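Alpha-galactosidase (Thermus thermophilus, PDB 6LCJ) probably hydrolyses alpha-linked galactose from oligosaccharides as a glycoside hydrolase of family GH36, and assembles as a hexamer. Local coordinates at residues R47-L55 / P75-L83; P236-F246 / W268-A277. All blocks are in the same frame, centred on the assembly; numbering follows the deposited sequence.

Contact 1. Residues R47-L55 / P75-L83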
loop_
_atom_site.group_PDB
_atom_site.type_symbol
_atom_site.label_atom_id
_atom_site.label_comp_id
_atom_site.label_asym_id
_atom_site.label_seq_id
_atom_site.Cartn_x
_atom_site.Cartn_y
_atom_site.Cartn_z
ATOM N N ARG E 47 23.371 -24.374 -9.029
ATOM C CA ARG E 47 22.058 -23.949 -9.470
ATOM C C ARG E 47 21.921 -24.367 -10.928
ATOM O O ARG E 47 22.469 -23.717 -11.820
ATOM C CB ARG E 47 21.913 -22.444 -9.274
ATOM C CG ARG E 47 20.491 -21.932 -9.397
ATOM C CD ARG E 47 20.167 -21.513 -10.819
ATOM N NE ARG E 47 18.800 -21.019 -10.904
ATOM C CZ ARG E 47 18.165 -20.769 -12.042
ATOM N NH1 ARG E 47 18.777 -20.966 -13.200
ATOM N NH2 ARG E 47 16.914 -20.317 -12.024
ATOM N N HIS E 48 21.209 -25.468 -11.171
ATOM C CA HIS E 48 20.994 -25.955 -12.532
ATOM C C HIS E 48 19.665 -25.440 -13.098
ATOM O O HIS E 48 18.585 -25.854 -12.659
ATOM C CB HIS E 48 21.028 -27.473 -12.593
ATOM C CG HIS E 48 21.000 -27.970 -13.999
ATOM N ND1 HIS E 48 19.933 -28.666 -14.526
ATOM C CD2 HIS E 48 21.863 -27.768 -15.023
ATOM C CE1 HIS E 48 20.162 -28.909 -15.803
ATOM N NE2 HIS E 48 21.328 -28.377 -16.131
ATOM N N GLY E 49 19.744 -24.566 -14.096
ATOM C CA GLY E 49 18.546 -24.058 -14.742
ATOM C C GLY E 49 17.828 -25.108 -15.580
ATOM O O GLY E 49 18.354 -26.173 -15.918
ATOM N N TRP E 50 16.592 -24.767 -15.944
ATOM C CA TRP E 50 15.675 -25.746 -16.522
ATOM C C TRP E 50 16.034 -26.108 -17.957
ATOM O O TRP E 50 16.020 -27.287 -18.323
ATOM C CB TRP E 50 14.257 -25.202 -16.485
ATOM C CG TRP E 50 13.214 -26.175 -16.938
ATOM C CD1 TRP E 50 13.145 -27.510 -16.651
ATOM C CD2 TRP E 50 12.075 -25.877 -17.746
ATOM N NE1 TRP E 50 12.031 -28.058 -17.231
ATOM C CE2 TRP E 50 11.352 -27.078 -17.903
ATOM C CE3 TRP E 50 11.583 -24.700 -18.339
ATOM C CZ2 TRP E 50 10.168 -27.144 -18.637
ATOM C CZ3 TRP E 50 10.408 -24.760 -19.062
ATOM C CH2 TRP E 50 9.707 -25.974 -19.206
ATOM N N GLN E 51 16.291 -25.110 -18.798
ATOM C CA GLN E 51 16.417 -25.330 -20.229
ATOM C C GLN E 51 17.748 -24.770 -20.746
ATOM O O GLN E 51 18.568 -24.227 -19.996
ATOM C CB GLN E 51 15.205 -24.737 -20.980
ATOM C CG GLN E 51 14.864 -23.306 -20.625
ATOM C CD GLN E 51 14.743 -22.411 -21.846
ATOM O OE1 GLN E 51 15.542 -22.517 -22.782
ATOM N NE2 GLN E 51 13.748 -21.513 -21.841
ATOM N N SER E 52 17.951 -24.928 -22.057
ATOM C CA SER E 52 19.206 -24.558 -22.720
ATOM C C SER E 52 19.702 -23.178 -22.310
ATOM O O SER E 52 20.850 -23.024 -21.884
ATOM C CB SER E 52 19.010 -24.606 -24.233
ATOM O OG SER E 52 18.872 -25.947 -24.674
ATOM N N TRP E 53 18.845 -22.159 -22.431
ATOM C CA TRP E 53 19.241 -20.781 -22.167
ATOM C C TRP E 53 19.352 -20.483 -20.676
ATOM O O TRP E 53 19.968 -19.477 -20.301
ATOM C CB TRP E 53 18.247 -19.813 -22.839
ATOM C CG TRP E 53 18.033 -20.135 -24.301
ATOM C CD1 TRP E 53 18.971 -20.603 -25.181
ATOM C CD2 TRP E 53 16.807 -20.048 -25.039
ATOM N NE1 TRP E 53 18.411 -20.804 -26.412
ATOM C CE2 TRP E 53 17.083 -20.473 -26.357
ATOM C CE3 TRP E 53 15.504 -19.647 -24.719
ATOM C CZ2 TRP E 53 16.096 -20.511 -27.359
ATOM C CZ3 TRP E 53 14.517 -19.691 -25.730
ATOM C CH2 TRP E 53 14.827 -20.111 -27.023
ATOM N N SER E 54 18.793 -21.336 -19.822
ATOM C CA SER E 54 18.745 -21.054 -18.391
ATOM C C SER E 54 20.143 -21.034 -17.771
ATOM O O SER E 54 21.079 -21.666 -18.263
ATOM C CB SER E 54 17.878 -22.088 -17.675
ATOM O OG SER E 54 16.527 -21.948 -18.062
ATOM N N LEU E 55 20.269 -20.293 -16.675
ATOM C CA LEU E 55 21.539 -20.212 -15.973
ATOM C C LEU E 55 21.865 -21.528 -15.275
ATOM O O LEU E 55 21.041 -22.074 -14.528
ATOM C CB LEU E 55 21.509 -19.085 -14.946
ATOM C CG LEU E 55 22.796 -19.055 -14.110
ATOM C CD1 LEU E 55 23.872 -18.226 -14.782
ATOM C CD2 LEU E 55 22.539 -18.580 -12.681
ATOM N N PRO E 75 8.927 -16.856 -18.986
ATOM C CA PRO E 75 8.636 -18.204 -19.520
ATOM C C PRO E 75 9.683 -18.718 -20.507
ATOM O O PRO E 75 9.811 -19.939 -20.670
ATOM C CB PRO E 75 7.262 -18.037 -20.187
ATOM C CG PRO E 75 6.644 -16.845 -19.493
ATOM C CD PRO E 75 7.805 -15.921 -19.206
ATOM N N GLN E 76 10.447 -17.842 -21.158
ATOM C CA GLN E 76 11.482 -18.281 -22.086
ATOM C C GLN E 76 12.882 -18.234 -21.479
ATOM O O GLN E 76 13.854 -18.499 -22.189
ATOM C CB GLN E 76 11.443 -17.446 -23.373
ATOM C CG GLN E 76 12.213 -16.146 -23.313
ATOM C CD GLN E 76 11.511 -15.045 -24.090
ATOM O OE1 GLN E 76 10.287 -15.002 -24.118
ATOM N NE2 GLN E 76 12.279 -14.149 -24.718
ATOM N N ALA E 77 13.001 -17.911 -20.189
ATOM C CA ALA E 77 14.271 -17.851 -19.481
ATOM C C ALA E 77 14.541 -19.101 -18.647
ATOM O O ALA E 77 15.678 -19.586 -18.608
ATOM C CB ALA E 77 14.317 -16.611 -18.577
ATOM N N ASP E 78 13.519 -19.651 -17.995
ATOM C CA ASP E 78 13.725 -20.766 -17.081
ATOM C C ASP E 78 12.362 -21.377 -16.764
ATOM O O ASP E 78 11.322 -20.917 -17.243
ATOM C CB ASP E 78 14.452 -20.288 -15.814
ATOM C CG ASP E 78 15.367 -21.349 -15.202
ATOM O OD1 ASP E 78 15.036 -22.557 -15.258
ATOM O OD2 ASP E 78 16.416 -20.960 -14.630
ATOM N N ASP E 79 12.384 -22.433 -15.965
ATOM C CA ASP E 79 11.198 -22.921 -15.281
ATOM C C ASP E 79 10.579 -21.770 -14.490
ATOM O O ASP E 79 11.228 -21.249 -13.569
ATOM C CB ASP E 79 11.602 -24.078 -14.360
ATOM C CG ASP E 79 10.429 -24.737 -13.642
ATOM O OD1 ASP E 79 9.371 -24.101 -13.414
ATOM O OD2 ASP E 79 10.601 -25.918 -13.269
ATOM N N PRO E 80 9.349 -21.342 -14.808
ATOM C CA PRO E 80 8.772 -20.176 -14.109
ATOM C C PRO E 80 8.764 -20.303 -12.598
ATOM O O PRO E 80 8.942 -19.292 -11.907
ATOM C CB PRO E 80 7.354 -20.095 -14.681
ATOM C CG PRO E 80 7.461 -20.727 -16.034
ATOM C CD PRO E 80 8.459 -21.851 -15.868
ATOM N N PHE E 81 8.598 -21.512 -12.060
ATOM C CA PHE E 81 8.685 -21.694 -10.613
ATOM C C PHE E 81 10.038 -21.236 -10.085
ATOM O O PHE E 81 10.113 -20.477 -9.111
ATOM C CB PHE E 81 8.436 -23.156 -10.249
ATOM C CG PHE E 81 8.564 -23.441 -8.779
ATOM C CD1 PHE E 81 9.804 -23.737 -8.219
ATOM C CD2 PHE E 81 7.447 -23.417 -7.953
ATOM C CE1 PHE E 81 9.938 -23.990 -6.861
ATOM C CE2 PHE E 81 7.567 -23.678 -6.596
ATOM C CZ PHE E 81 8.820 -23.961 -6.050
ATOM N N LEU E 82 11.125 -21.695 -10.714
ATOM C CA LEU E 82 12.474 -21.332 -10.287
ATOM C C LEU E 82 12.700 -19.826 -10.257
ATOM O O LEU E 82 13.603 -19.361 -9.561
ATOM C CB LEU E 82 13.505 -21.960 -11.232
ATOM C CG LEU E 82 14.137 -23.322 -10.933
ATOM C CD1 LEU E 82 13.097 -24.319 -10.477
ATOM C CD2 LEU E 82 14.837 -23.810 -12.185
ATOM N N LEU E 83 11.922 -19.059 -11.017
ATOM C CA LEU E 83 12.132 -17.628 -11.151
ATOM C C LEU E 83 11.194 -16.799 -10.280
ATOM O O LEU E 83 11.441 -15.605 -10.103
ATOM C CB LEU E 83 11.968 -17.208 -12.620
ATOM C CG LEU E 83 13.001 -17.742 -13.609
ATOM C CD1 LEU E 83 12.764 -17.159 -14.981
ATOM C CD2 LEU E 83 14.419 -17.455 -13.136
HETATM O O HOH W 1 11.821 -21.543 -20.347
HETATM O O HOH W 2 17.733 -18.680 -15.755
#

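Contact 2. Residues P236-F246 / W268-A277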
loop_
_atom_site.group_PDB
_atom_site.type_symbol
_atom_site.label_atom_id
_atom_site.label_comp_id
_atom_site.label_asym_id
_atom_site.label_seq_id
_atom_site.Cartn_x
_atom_site.Cartn_y
_atom_site.Cartn_z
ATOM N N PRO E 236 8.493 -25.771 -33.201
ATOM C CA PRO E 236 7.229 -26.431 -33.578
ATOM C C PRO E 236 6.049 -26.158 -32.647
ATOM O O PRO E 236 4.906 -26.176 -33.118
ATOM C CB PRO E 236 7.607 -27.923 -33.598
ATOM C CG PRO E 236 8.861 -28.023 -32.800
ATOM C CD PRO E 236 9.583 -26.733 -32.956
ATOM N N PHE E 237 6.267 -25.900 -31.354
ATOM C CA PHE E 237 5.168 -25.711 -30.414
ATOM C C PHE E 237 4.942 -24.252 -30.039
ATOM O O PHE E 237 4.276 -23.973 -29.031
ATOM C CB PHE E 237 5.404 -26.533 -29.156
ATOM C CG PHE E 237 5.498 -27.990 -29.421
ATOM C CD1 PHE E 237 4.359 -28.772 -29.495
ATOM C CD2 PHE E 237 6.734 -28.590 -29.602
ATOM C CE1 PHE E 237 4.456 -30.131 -29.739
ATOM C CE2 PHE E 237 6.830 -29.920 -29.851
ATOM C CZ PHE E 237 5.702 -30.705 -29.912
ATOM N N LEU E 238 5.442 -23.323 -30.843
ATOM C CA LEU E 238 5.365 -21.905 -30.556
ATOM C C LEU E 238 4.470 -21.228 -31.578
ATOM O O LEU E 238 4.513 -21.555 -32.766
ATOM C CB LEU E 238 6.760 -21.283 -30.577
ATOM C CG LEU E 238 7.068 -20.119 -29.646
ATOM C CD1 LEU E 238 7.036 -20.571 -28.222
ATOM C CD2 LEU E 238 8.423 -19.584 -30.002
ATOM N N VAL E 239 3.685 -20.259 -31.123
ATOM C CA VAL E 239 2.718 -19.591 -31.980
ATOM C C VAL E 239 2.479 -18.195 -31.416
ATOM O O VAL E 239 2.695 -17.950 -30.229
ATOM C CB VAL E 239 1.433 -20.446 -32.051
ATOM C CG1 VAL E 239 0.622 -20.322 -30.774
ATOM C CG2 VAL E 239 0.624 -20.095 -33.240
ATOM N N THR E 240 2.085 -17.263 -32.271
ATOM C CA THR E 240 1.714 -15.924 -31.818
ATOM C C THR E 240 0.237 -15.660 -32.107
ATOM O O THR E 240 -0.428 -16.419 -32.814
ATOM C CB THR E 240 2.572 -14.837 -32.483
ATOM O OG1 THR E 240 2.421 -14.909 -33.907
ATOM C CG2 THR E 240 4.029 -15.013 -32.132
ATOM N N ALA E 241 -0.280 -14.554 -31.559
ATOM C CA ALA E 241 -1.671 -14.193 -31.831
ATOM C C ALA E 241 -1.920 -13.988 -33.320
ATOM O O ALA E 241 -2.996 -14.335 -33.815
ATOM C CB ALA E 241 -2.064 -12.941 -31.050
ATOM N N ASP E 242 -0.929 -13.469 -34.054
ATOM C CA ASP E 242 -1.037 -13.259 -35.498
ATOM C C ASP E 242 -0.971 -14.541 -36.310
ATOM O O ASP E 242 -1.226 -14.498 -37.518
ATOM C CB ASP E 242 0.085 -12.356 -36.003
ATOM C CG ASP E 242 0.249 -11.120 -35.173
ATOM O OD1 ASP E 242 1.392 -10.857 -34.719
ATOM O OD2 ASP E 242 -0.772 -10.415 -34.980
ATOM N N SER E 243 -0.588 -15.653 -35.724
ATOM C CA SER E 243 -0.451 -16.861 -36.519
ATOM C C SER E 243 -1.817 -17.322 -37.009
ATOM O O SER E 243 -2.775 -17.351 -36.226
ATOM C CB SER E 243 0.207 -17.964 -35.709
ATOM O OG SER E 243 1.350 -17.481 -35.014
ATOM N N PRO E 244 -1.953 -17.665 -38.289
ATOM C CA PRO E 244 -3.217 -18.269 -38.752
ATOM C C PRO E 244 -3.657 -19.452 -37.899
ATOM O O PRO E 244 -4.839 -19.556 -37.548
ATOM C CB PRO E 244 -2.894 -18.689 -40.196
ATOM C CG PRO E 244 -1.362 -18.649 -40.302
ATOM C CD PRO E 244 -0.939 -17.571 -39.354
ATOM N N LEU E 245 -2.723 -20.336 -37.535
ATOM C CA LEU E 245 -3.059 -21.511 -36.734
ATOM C C LEU E 245 -3.660 -21.134 -35.383
ATOM O O LEU E 245 -4.522 -21.854 -34.865
ATOM C CB LEU E 245 -1.813 -22.371 -36.528
ATOM C CG LEU E 245 -2.040 -23.747 -35.910
ATOM C CD1 LEU E 245 -2.629 -24.693 -36.935
ATOM C CD2 LEU E 245 -0.745 -24.294 -35.349
ATOM N N PHE E 246 -3.210 -20.021 -34.789
ATOM C CA PHE E 246 -3.804 -19.558 -33.535
ATOM C C PHE E 246 -5.294 -19.311 -33.697
ATOM O O PHE E 246 -6.079 -19.607 -32.789
ATOM C CB PHE E 246 -3.107 -18.285 -33.062
ATOM C CG PHE E 246 -3.459 -17.862 -31.656
ATOM C CD1 PHE E 246 -4.439 -16.902 -31.425
ATOM C CD2 PHE E 246 -2.766 -18.378 -30.565
ATOM C CE1 PHE E 246 -4.744 -16.491 -30.134
ATOM C CE2 PHE E 246 -3.066 -17.969 -29.265
ATOM C CZ PHE E 246 -4.056 -17.028 -29.050
ATOM N N TRP E 268 10.537 -11.663 -31.165
ATOM C CA TRP E 268 10.148 -11.060 -32.446
ATOM C C TRP E 268 9.143 -9.923 -32.238
ATOM O O TRP E 268 8.221 -9.722 -33.030
ATOM C CB TRP E 268 9.584 -12.114 -33.412
ATOM C CG TRP E 268 10.413 -13.339 -33.591
ATOM C CD1 TRP E 268 11.487 -13.488 -34.424
ATOM C CD2 TRP E 268 10.232 -14.603 -32.941
ATOM N NE1 TRP E 268 11.983 -14.770 -34.335
ATOM C CE2 TRP E 268 11.235 -15.471 -33.426
ATOM C CE3 TRP E 268 9.321 -15.086 -32.002
ATOM C CZ2 TRP E 268 11.358 -16.790 -32.986
ATOM C CZ3 TRP E 268 9.443 -16.394 -31.566
ATOM C CH2 TRP E 268 10.452 -17.232 -32.057
ATOM N N GLY E 269 9.295 -9.195 -31.137
ATOM C CA GLY E 269 8.426 -8.064 -30.861
ATOM C C GLY E 269 7.002 -8.370 -30.447
ATOM O O GLY E 269 6.190 -7.442 -30.369
ATOM N N ARG E 270 6.661 -9.619 -30.144
ATOM C CA ARG E 270 5.281 -9.955 -29.823
ATOM C C ARG E 270 5.197 -11.012 -28.731
ATOM O O ARG E 270 6.135 -11.795 -28.532
ATOM C CB ARG E 270 4.538 -10.448 -31.069
ATOM C CG ARG E 270 5.341 -11.427 -31.874
ATOM C CD ARG E 270 4.611 -11.738 -33.146
ATOM N NE ARG E 270 4.037 -10.536 -33.727
ATOM C CZ ARG E 270 4.416 -10.042 -34.899
ATOM N NH1 ARG E 270 5.368 -10.660 -35.592
ATOM N NH2 ARG E 270 3.848 -8.939 -35.373
ATOM N N PRO E 271 4.076 -11.059 -28.007
ATOM C CA PRO E 271 3.862 -12.127 -27.025
ATOM C C PRO E 271 3.806 -13.493 -27.683
ATOM O O PRO E 271 3.262 -13.660 -28.774
ATOM C CB PRO E 271 2.513 -11.765 -26.395
ATOM C CG PRO E 271 2.376 -10.309 -26.619
ATOM C CD PRO E 271 3.004 -10.059 -27.957
ATOM N N LEU E 272 4.358 -14.477 -26.986
ATOM C CA LEU E 272 4.435 -15.845 -27.457
ATOM C C LEU E 272 3.435 -16.713 -26.710
ATOM O O LEU E 272 3.159 -16.507 -25.525
ATOM C CB LEU E 272 5.840 -16.419 -27.267
ATOM C CG LEU E 272 6.986 -15.590 -27.838
ATOM C CD1 LEU E 272 8.296 -16.273 -27.510
ATOM C CD2 LEU E 272 6.804 -15.403 -29.332
ATOM N N TYR E 273 2.914 -17.697 -27.421
ATOM C CA TYR E 273 1.973 -18.656 -26.887
ATOM C C TYR E 273 2.443 -20.025 -27.327
ATOM O O TYR E 273 3.290 -20.150 -28.209
ATOM C CB TYR E 273 0.537 -18.364 -27.362
ATOM C CG TYR E 273 0.081 -16.989 -26.948
ATOM C CD1 TYR E 273 -0.214 -16.713 -25.622
ATOM C CD2 TYR E 273 -0.025 -15.971 -27.866
ATOM C CE1 TYR E 273 -0.613 -15.470 -25.223
ATOM C CE2 TYR E 273 -0.436 -14.709 -27.476
ATOM C CZ TYR E 273 -0.724 -14.468 -26.152
ATOM O OH TYR E 273 -1.132 -13.217 -25.752
ATOM N N ALA E 274 1.899 -21.053 -26.694
ATOM C CA ALA E 274 2.359 -22.410 -26.894
ATOM C C ALA E 274 1.228 -23.245 -27.470
ATOM O O ALA E 274 0.049 -22.976 -27.218
ATOM C CB ALA E 274 2.851 -23.023 -25.580
ATOM N N LEU E 275 1.596 -24.249 -28.260
ATOM C CA LEU E 275 0.668 -25.304 -28.627
ATOM C C LEU E 275 0.742 -26.399 -27.577
ATOM O O LEU E 275 1.802 -26.654 -27.005
ATOM C CB LEU E 275 0.989 -25.861 -30.013
ATOM C CG LEU E 275 0.915 -24.831 -31.141
ATOM C CD1 LEU E 275 1.475 -25.426 -32.424
ATOM C CD2 LEU E 275 -0.504 -24.299 -31.348
ATOM N N ASP E 276 -0.400 -27.033 -27.314
ATOM C CA ASP E 276 -0.532 -27.951 -26.185
ATOM C C ASP E 276 0.039 -29.305 -26.573
ATOM O O ASP E 276 -0.582 -30.057 -27.322
ATOM C CB ASP E 276 -1.998 -28.056 -25.768
ATOM C CG ASP E 276 -2.232 -29.041 -24.635
ATOM O OD1 ASP E 276 -1.268 -29.630 -24.098
ATOM O OD2 ASP E 276 -3.414 -29.211 -24.264
ATOM N N ALA E 277 1.218 -29.628 -26.042
ATOM C CA ALA E 277 1.853 -30.896 -26.356
ATOM C C ALA E 277 1.172 -32.079 -25.674
ATOM O O ALA E 277 1.578 -33.225 -25.901
ATOM C CB ALA E 277 3.342 -30.828 -25.979
HETATM O O HOH W 3 0.982 -12.343 -29.794
#

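Contact 1. Residues R47-L55 / P75-L83
Arg47 meets Asp78 end-on: NH1 and NH2 both reach one carboxylate oxygen, with Arg47 NH2 at 2.7 Å from Asp78 OD2 in a salt bridge. The guanidinium stands 86° from the carboxylate plane; NH1 comes nearly along the C-O axis, NH2 from above that plane. NH1 also donates to Leu55 O, which lies in the guanidinium plane and helps to fix the turn of the group. A water held by Leu55 N gives OD2 a further donor. The other oxygen accepts from Trp50 N (2.8 Å to Asp78 OD1) on its syn side but tilted well out of the carboxylate plane, and from Asp79 N on its anti side, nearer that plane. Both oxygens of this buried carboxylate are thus engaged. An alanine in place of Asp78 would remove both, and would probably leave Arg47 without its counter-charge and Trp50 N and Asp79 N without their acceptor. Ser54 OG, held beside its own backbone N (chi1 -67°), donates to Ala77 O at 2.6 Å. The Trp50 ring lays one face on Asp79 CB; its NE1 bonds to Glu317. Asp79 OD1 caps the following helix through Phe81 N, and OD2 pairs with Arg114. Ser52 OG bonds to Arg354 O, at the end of strand 352-354, and the Trp53 ring meets Phe305, after strand 298-303, edge-to-face. This is consistent with GH36 architecture, an N-terminal beta domain lending loops to a TIM-barrel mouth.

Contact 2. Residues P236-F246 / W268-A277
Val239 and Tyr273 form the hydrogen-bonded pair of a short antiparallel ladder, part of a three-stranded sheet that follows strand 229-234 of the TIM barrel and stands apart from its parallel strands. Two backbone bonds close the pair: Val239 N lies 2.9 Å from Tyr273 O, and Tyr273 N lies 2.8 Å from Val239 O. Two residues further along, past the non-hydrogen-bonded pair Leu238 and Ala274, Leu275 N donates to Phe237 O and extends the pairing beyond the strands.

Apolar side chains dress the ladder. On one face Leu238 sets CD2 against the edge of the Trp268 indole, 3.7 Å from Trp268 CZ3, and the indole NE1 is bonded to Asp197. On the other, Val239 CG1 packs on Tyr273 CB. Leu275, its CG turned beside the backbone N (chi1 -60°), sends CD1 to within 3.8 Å of Leu245 CD2; Val282 and Trp285 of helix 280-296 also touch it, so this leucine ties the ribbon to the neighbouring helix. Ala277 CB rests near Phe237 CE1. Between aromatics, the Phe246 and Tyr273 rings meet obliquely, centroids 5.4 Å apart and planes at 35°.

Charge acts at the solvent-facing end. Asp242 OD1 sits over one face of the Arg270 guanidinium, 2.8 Å from Arg270 NE in a salt bridge whose flat groups are turned 87° to each other. The aliphatic part of the same arginine passes Thr240, whose CG2 is 3.5 Å from Arg270 CD. Inside the turn from Thr240 to Ser243, Thr240 N donates to Ser243 OG. Beside this turn, a water accepts from Ala241 N and donates to Pro271 O, the water oxygen 2.8 Å from Pro271 O.

Contact 1 closes along the chain before contact 2 opens, and their centres lie about 20 Å apart, yet they touch where Gln76 OE1 comes 4.1 Å from Leu272 CD1. That oxygen also accepts from Phe266 N, so 75-83 is bonded to strand 263-267, which pairs with 270-274 in the sheet of contact 2. A second bridge is Phe305, beyond barrel strand 298-303: Trp53 of contact 1 and both Leu238 and Trp268 of contact 2 reach it. Such ground, past the C-terminal ends of the barrel strands, is where TIM-barrel enzymes carry their active sites, which is consistent with both contacts lying near the pocket, here without ligand.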